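Local coordinates for protein OLD nuclease (Thermus scotoductus, PDB 6P74) that degrades linear and supercoiled double-stranded DNA from 5' to 3', nicks circular DNA, and has a DNA-stimulated ATPase activity, at residues P22-V27 and Q304-T309; A286-Y291 and S311-D316. All coordinates share one frame; numbering follows the deposited sequence.

Overall arrangement
Both contacts lie in the ATPase domain. The chain enters strand 23-27 early and runs straight on into the P-loop (Walker A), the probable ATP-binding loop, and helix 34-45. It returns to this strand 277 residues later, after the dimerization domain, when strand 304-308 closes contact 1. Inside that long loop comes helix 284-299, which leads into strand 304-308. The chain then turns back through 311-316 onto the helix, closing the short loop of contact 2. The segments alternate, so the two loops cross. Contact 1 builds the centre of the mixed sheet. Contact 2 packs helix 284-299 against the segment after strand 304-308. The hydroxyl of Tyr307 in contact 1 probably bonds to Phe314 O in contact 2.

Contact 1. Residues P22-V27 and Q304-T309; sequences PLTAIV and QIIYST
Leu23 to Ile26 pair in register with Ile305 to Ser308 as neighbouring parallel strands. They are the two central strands of the mixed sheet in the P-loop ATPase core. The axes of the two strands approach to 4.8 Å and run almost parallel (1°). Strand 23-27 leads into the P-loop (Walker A), the probable ATP-binding loop.

Five backbone hydrogen bonds join the strands. Ile305 N donates to Pro22 O and Thr24 N to Ile305 O. Tyr307 N then donates to Thr24 O at 3.0 Å, and Ile26 N to Tyr307 O at 2.8 Å. Thr309 N closes the ladder on Ile26 O. CA-H...O contacts support it, such as Ser308 CA to Ile26 O.

Leu23, Ala25, Ile305 and Tyr307 share one face of the sheet. The first torsion of Tyr307 (chi1 58°) sets CG between its own backbone N and carbonyl carbon. The ring leans over strand 23-27. Ala25 CA makes a CH-pi contact with it, 4.2 Å from the centroid of the Tyr307 ring, and Thr24 O lies over the same face. Leu23 CD1 lies at the ring edge, 3.9 Å from Tyr307 CE2, and also packs on Ile305 CB. Tyr307 OH is probably hydrogen-bonded to Phe314 O.

Thr24, Ile26, Ile306 and Ser308 lie on the other face. There Ile26 CD1 meets Ile306 CG2 at 4.2 Å. Helix 34-45 packs here: Ile26 and Ser308 both touch Lys34, a probable ATP-binding residue. Ser308 OG is hydrogen-bonded to Glu277 OE2.

At the C-terminal ends, Val27 and Thr309 point the same way, with Val27 CG1 3.9 Å from Thr309 CG2.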
loop_
_atom_site.group_PDB
_atom_site.type_symbol
_atom_site.label_atom_id
_atom_site.label_comp_id
_atom_site.label_asym_id
_atom_site.label_seq_id
_atom_site.Cartn_x
_atom_site.Cartn_y
_atom_site.Cartn_z
ATOM N N PRO A 22 -1.938 -10.154 25.481
ATOM C CA PRO A 22 -3.116 -10.866 24.950
ATOM C C PRO A 22 -4.067 -9.932 24.236
ATOM O O PRO A 22 -4.703 -10.309 23.242
ATOM C CB PRO A 22 -3.758 -11.482 26.207
ATOM C CG PRO A 22 -2.724 -11.372 27.294
ATOM C CD PRO A 22 -1.888 -10.161 26.954
ATOM N N LEU A 23 -4.178 -8.708 24.736
ATOM C CA LEU A 23 -4.813 -7.616 24.027
ATOM C C LEU A 23 -3.770 -6.519 23.921
ATOM O O LEU A 23 -3.213 -6.098 24.942
ATOM C CB LEU A 23 -6.047 -7.122 24.776
ATOM C CG LEU A 23 -7.082 -6.342 23.991
ATOM C CD1 LEU A 23 -7.693 -7.255 22.959
ATOM C CD2 LEU A 23 -8.139 -5.844 24.943
ATOM N N THR A 24 -3.481 -6.083 22.694
ATOM C CA THR A 24 -2.540 -4.995 22.453
ATOM C C THR A 24 -3.277 -3.938 21.640
ATOM O O THR A 24 -3.672 -4.196 20.498
ATOM C CB THR A 24 -1.282 -5.488 21.738
ATOM O OG1 THR A 24 -0.764 -6.656 22.400
ATOM C CG2 THR A 24 -0.230 -4.413 21.753
ATOM N N ALA A 25 -3.485 -2.755 22.239
ATOM C CA ALA A 25 -4.242 -1.668 21.629
ATOM C C ALA A 25 -3.246 -0.579 21.276
ATOM O O ALA A 25 -2.646 0.036 22.168
ATOM C CB ALA A 25 -5.322 -1.128 22.568
ATOM N N ILE A 26 -3.078 -0.333 19.983
ATOM C CA ILE A 26 -2.039 0.551 19.473
ATOM C C ILE A 26 -2.698 1.839 19.002
ATOM O O ILE A 26 -3.540 1.812 18.099
ATOM C CB ILE A 26 -1.260 -0.117 18.338
ATOM C CG1 ILE A 26 -0.776 -1.509 18.789
ATOM C CG2 ILE A 26 -0.168 0.799 17.866
ATOM C CD1 ILE A 26 0.187 -2.181 17.821
ATOM N N VAL A 27 -2.321 2.965 19.614
ATOM C CA VAL A 27 -2.914 4.264 19.309
ATOM C C VAL A 27 -1.812 5.270 19.006
ATOM O O VAL A 27 -0.643 5.078 19.352
ATOM C CB VAL A 27 -3.792 4.787 20.458
ATOM C CG1 VAL A 27 -4.646 3.676 21.014
ATOM C CG2 VAL A 27 -2.912 5.382 21.537
ATOM N N GLN A 304 -5.290 -14.044 20.869
ATOM C CA GLN A 304 -4.592 -12.801 21.133
ATOM C C GLN A 304 -5.012 -11.805 20.062
ATOM O O GLN A 304 -5.011 -12.144 18.874
ATOM C CB GLN A 304 -3.076 -13.020 21.129
ATOM C CG GLN A 304 -2.282 -11.729 20.998
ATOM C CD GLN A 304 -0.791 -11.971 20.927
ATOM O OE1 GLN A 304 -0.330 -12.867 20.205
ATOM N NE2 GLN A 304 -0.016 -11.166 21.675
ATOM N N ILE A 305 -5.396 -10.593 20.474
ATOM C CA ILE A 305 -5.851 -9.553 19.544
ATOM C C ILE A 305 -4.867 -8.395 19.587
ATOM O O ILE A 305 -4.626 -7.808 20.651
ATOM C CB ILE A 305 -7.272 -9.055 19.869
ATOM C CG1 ILE A 305 -8.255 -10.214 19.928
ATOM C CG2 ILE A 305 -7.743 -8.078 18.807
ATOM C CD1 ILE A 305 -8.496 -10.835 18.568
ATOM N N ILE A 306 -4.324 -8.047 18.430
ATOM C CA ILE A 306 -3.441 -6.905 18.285
ATOM C C ILE A 306 -4.088 -5.982 17.270
ATOM O O ILE A 306 -4.415 -6.418 16.162
ATOM C CB ILE A 306 -2.041 -7.329 17.818
ATOM C CG1 ILE A 306 -1.390 -8.262 18.841
ATOM C CG2 ILE A 306 -1.164 -6.109 17.508
ATOM C CD1 ILE A 306 -0.080 -8.856 18.332
ATOM N N TYR A 307 -4.271 -4.711 17.631
ATOM C CA TYR A 307 -4.947 -3.829 16.694
ATOM C C TYR A 307 -4.492 -2.384 16.840
ATOM O O TYR A 307 -4.066 -1.944 17.914
ATOM C CB TYR A 307 -6.461 -3.924 16.856
ATOM C CG TYR A 307 -6.970 -3.605 18.234
ATOM C CD1 TYR A 307 -7.185 -2.292 18.625
ATOM C CD2 TYR A 307 -7.260 -4.610 19.134
ATOM C CE1 TYR A 307 -7.659 -1.992 19.873
ATOM C CE2 TYR A 307 -7.745 -4.325 20.376
ATOM C CZ TYR A 307 -7.948 -3.009 20.743
ATOM O OH TYR A 307 -8.433 -2.710 21.996
ATOM N N SER A 308 -4.548 -1.667 15.721
ATOM C CA SER A 308 -4.559 -0.214 15.706
ATOM C C SER A 308 -6.006 0.262 15.835
ATOM O O SER A 308 -6.943 -0.431 15.431
ATOM C CB SER A 308 -3.911 0.325 14.428
ATOM O OG SER A 308 -4.599 -0.098 13.256
ATOM N N THR A 309 -6.186 1.433 16.448
ATOM C CA THR A 309 -7.521 1.984 16.638
ATOM C C THR A 309 -7.466 3.500 16.740
ATOM O O THR A 309 -6.463 4.082 17.171
ATOM C CB THR A 309 -8.204 1.426 17.894
ATOM O OG1 THR A 309 -9.591 1.752 17.862
ATOM C CG2 THR A 309 -7.601 2.034 19.144
#

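Contact 2. Residues A286-Y291 and S311-D316; sequences AQRYFY and SPIFAD. With SO4 (sulfate ion), chain J.
An ST turn at Ser311 starts the segment that packs on helix 284-299, where Gln287 and Tyr291 meet Ile313 and Phe314. The segment follows strand 304-308 of the ATPase core. Ser311 OG accepts from Ile313 N at 3.0 Å and donates to Gln287 OE1 at 2.9 Å. The second bond runs nearly along the C=O axis of the Gln287 amide. Gln287 NE2 is held by Leu282 O.

The side chains of Tyr291 and Phe314 run antiparallel past one another. Tyr291 CG is anti to its backbone N (chi1 -180°). The ring turns an edge toward the face of Phe314 in an offset edge-to-face pair, with planes at 70°. Two CH-pi contacts accompany it: Tyr291 CB sits over the Phe314 ring, and Phe314 CA over the Tyr291 ring. Ile313 O lies 3.2 Å above the plane of the Tyr291 ring, off-centre. Asp316 crosses the far end, where Asp316 CB is 3.1 Å from Tyr291 OH. Phe290 CD2 reaches the edge of the Phe314 ring at CZ, and Gln287 CB lies 3.6 Å from Phe314 CE1. Phe290 in turn meets Phe260 of helix 246-266 edge to face.

Ile313 fills the side between Gln287 and Arg288. Ile313 CG2 touches Arg288 CG at 3.7 Å. Its CD1 lies over one face of the guanidinium, away from the centre. At the guanidinium edge, in plane, Arg288 NH2 donates to O1 of a sulfate, probably from the crystallisation liquor, at 2.8 Å.

The chemistry is thus mostly apolar and aromatic. A single direct hydrogen bond joins the two segments, and the Ser311 hydroxyl that gives it also holds the turn, so turn and helix are fixed together.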
loop_
_atom_site.group_PDB
_atom_site.type_symbol
_atom_site.label_atom_id
_atom_site.label_comp_id
_atom_site.label_asym_id
_atom_site.label_seq_id
_atom_site.Cartn_x
_atom_site.Cartn_y
_atom_site.Cartn_z
ATOM N N ALA A 286 -22.290 -0.956 18.438
ATOM C CA ALA A 286 -21.694 -2.182 17.923
ATOM C C ALA A 286 -20.215 -2.245 18.239
ATOM O O ALA A 286 -19.669 -3.340 18.416
ATOM C CB ALA A 286 -21.909 -2.298 16.410
ATOM N N GLN A 287 -19.550 -1.092 18.286
ATOM C CA GLN A 287 -18.156 -1.071 18.690
ATOM C C GLN A 287 -18.020 -1.516 20.127
ATOM O O GLN A 287 -17.084 -2.244 20.480
ATOM C CB GLN A 287 -17.575 0.325 18.503
ATOM C CG GLN A 287 -17.562 0.828 17.060
ATOM C CD GLN A 287 -17.087 2.272 17.011
ATOM O OE1 GLN A 287 -16.213 2.669 17.782
ATOM N NE2 GLN A 287 -17.682 3.068 16.134
ATOM N N ARG A 288 -18.973 -1.123 20.963
ATOM C CA ARG A 288 -18.951 -1.574 22.343
ATOM C C ARG A 288 -19.166 -3.071 22.421
ATOM O O ARG A 288 -18.494 -3.764 23.189
ATOM C CB ARG A 288 -19.999 -0.821 23.160
ATOM C CG ARG A 288 -19.465 0.483 23.714
ATOM C CD ARG A 288 -20.492 1.270 24.572
ATOM N NE ARG A 288 -21.081 2.380 23.821
ATOM C CZ ARG A 288 -20.568 3.610 23.749
ATOM N NH1 ARG A 288 -19.450 3.932 24.410
ATOM N NH2 ARG A 288 -21.190 4.525 23.018
ATOM N N TYR A 289 -20.090 -3.591 21.620
ATOM C CA TYR A 289 -20.325 -5.029 21.614
ATOM C C TYR A 289 -19.078 -5.785 21.133
ATOM O O TYR A 289 -18.639 -6.746 21.764
ATOM C CB TYR A 289 -21.561 -5.322 20.749
ATOM C CG TYR A 289 -21.920 -6.773 20.661
ATOM C CD1 TYR A 289 -21.253 -7.602 19.791
ATOM C CD2 TYR A 289 -22.930 -7.312 21.444
ATOM C CE1 TYR A 289 -21.559 -8.930 19.700
ATOM C CE2 TYR A 289 -23.254 -8.653 21.359
ATOM C CZ TYR A 289 -22.549 -9.458 20.480
ATOM O OH TYR A 289 -22.820 -10.801 20.360
ATOM N N PHE A 290 -18.457 -5.318 20.049
ATOM C CA PHE A 290 -17.267 -5.972 19.513
ATOM C C PHE A 290 -16.112 -5.949 20.523
ATOM O O PHE A 290 -15.472 -6.979 20.785
ATOM C CB PHE A 290 -16.886 -5.289 18.192
ATOM C CG PHE A 290 -15.947 -6.083 17.320
ATOM C CD1 PHE A 290 -15.789 -7.459 17.496
ATOM C CD2 PHE A 290 -15.218 -5.451 16.321
ATOM C CE1 PHE A 290 -14.913 -8.175 16.693
ATOM C CE2 PHE A 290 -14.350 -6.166 15.507
ATOM C CZ PHE A 290 -14.188 -7.523 15.696
ATOM N N TYR A 291 -15.832 -4.780 21.106
ATOM C CA TYR A 291 -14.756 -4.673 22.086
ATOM C C TYR A 291 -14.968 -5.630 23.256
ATOM O O TYR A 291 -14.042 -6.334 23.671
ATOM C CB TYR A 291 -14.637 -3.233 22.587
ATOM C CG TYR A 291 -13.531 -3.011 23.609
ATOM C CD1 TYR A 291 -12.203 -3.251 23.292
ATOM C CD2 TYR A 291 -13.821 -2.548 24.888
ATOM C CE1 TYR A 291 -11.184 -3.049 24.229
ATOM C CE2 TYR A 291 -12.810 -2.337 25.824
ATOM C CZ TYR A 291 -11.497 -2.586 25.484
ATOM O OH TYR A 291 -10.499 -2.373 26.411
ATOM N N SER A 311 -10.547 4.725 18.043
ATOM C CA SER A 311 -11.790 4.793 18.787
ATOM C C SER A 311 -11.513 4.740 20.270
ATOM O O SER A 311 -10.799 3.839 20.724
ATOM C CB SER A 311 -12.707 3.639 18.403
ATOM O OG SER A 311 -13.835 3.584 19.268
ATOM N N PRO A 312 -12.047 5.667 21.066
ATOM C CA PRO A 312 -11.934 5.521 22.524
ATOM C C PRO A 312 -12.704 4.321 23.075
ATOM O O PRO A 312 -12.598 4.024 24.271
ATOM C CB PRO A 312 -12.492 6.847 23.059
ATOM C CG PRO A 312 -13.366 7.369 21.963
ATOM C CD PRO A 312 -12.764 6.886 20.667
ATOM N N ILE A 313 -13.498 3.639 22.265
ATOM C CA ILE A 313 -14.198 2.481 22.792
ATOM C C ILE A 313 -13.269 1.278 22.842
ATOM O O ILE A 313 -13.353 0.470 23.770
ATOM C CB ILE A 313 -15.468 2.228 21.965
ATOM C CG1 ILE A 313 -16.494 3.342 22.252
ATOM C CG2 ILE A 313 -16.048 0.863 22.259
ATOM C CD1 ILE A 313 -17.371 3.678 21.040
ATOM N N PHE A 314 -12.327 1.180 21.900
ATOM C CA PHE A 314 -11.342 0.102 21.863
ATOM C C PHE A 314 -10.049 0.427 22.610
ATOM O O PHE A 314 -9.170 -0.440 22.723
ATOM C CB PHE A 314 -11.010 -0.253 20.408
ATOM C CG PHE A 314 -12.124 -0.945 19.683
ATOM C CD1 PHE A 314 -13.125 -0.211 19.055
ATOM C CD2 PHE A 314 -12.175 -2.333 19.629
ATOM C CE1 PHE A 314 -14.162 -0.852 18.394
ATOM C CE2 PHE A 314 -13.204 -2.987 18.963
ATOM C CZ PHE A 314 -14.198 -2.246 18.342
ATOM N N ALA A 315 -9.886 1.640 23.116
ATOM C CA ALA A 315 -8.660 1.999 23.824
ATOM C C ALA A 315 -9.087 2.431 25.222
ATOM O O ALA A 315 -9.346 3.611 25.466
ATOM C CB ALA A 315 -7.892 3.062 23.082
ATOM N N ASP A 316 -9.164 1.455 26.127
ATOM C CA ASP A 316 -9.728 1.634 27.461
ATOM C C ASP A 316 -8.628 2.009 28.444
ATOM O O ASP A 316 -7.669 1.247 28.617
ATOM C CB ASP A 316 -10.416 0.350 27.912
ATOM C CG ASP A 316 -11.432 0.588 28.992
ATOM O OD1 ASP A 316 -11.072 1.169 30.051
ATOM O OD2 ASP A 316 -12.603 0.202 28.763
HETATM S S SO4 J . -24.558 5.837 21.476
HETATM O O1 SO4 J . -23.737 4.690 21.858
HETATM O O2 SO4 J . -25.317 6.307 22.633
HETATM O O3 SO4 J . -25.487 5.440 20.427
HETATM O O4 SO4 J . -23.696 6.902 20.972
#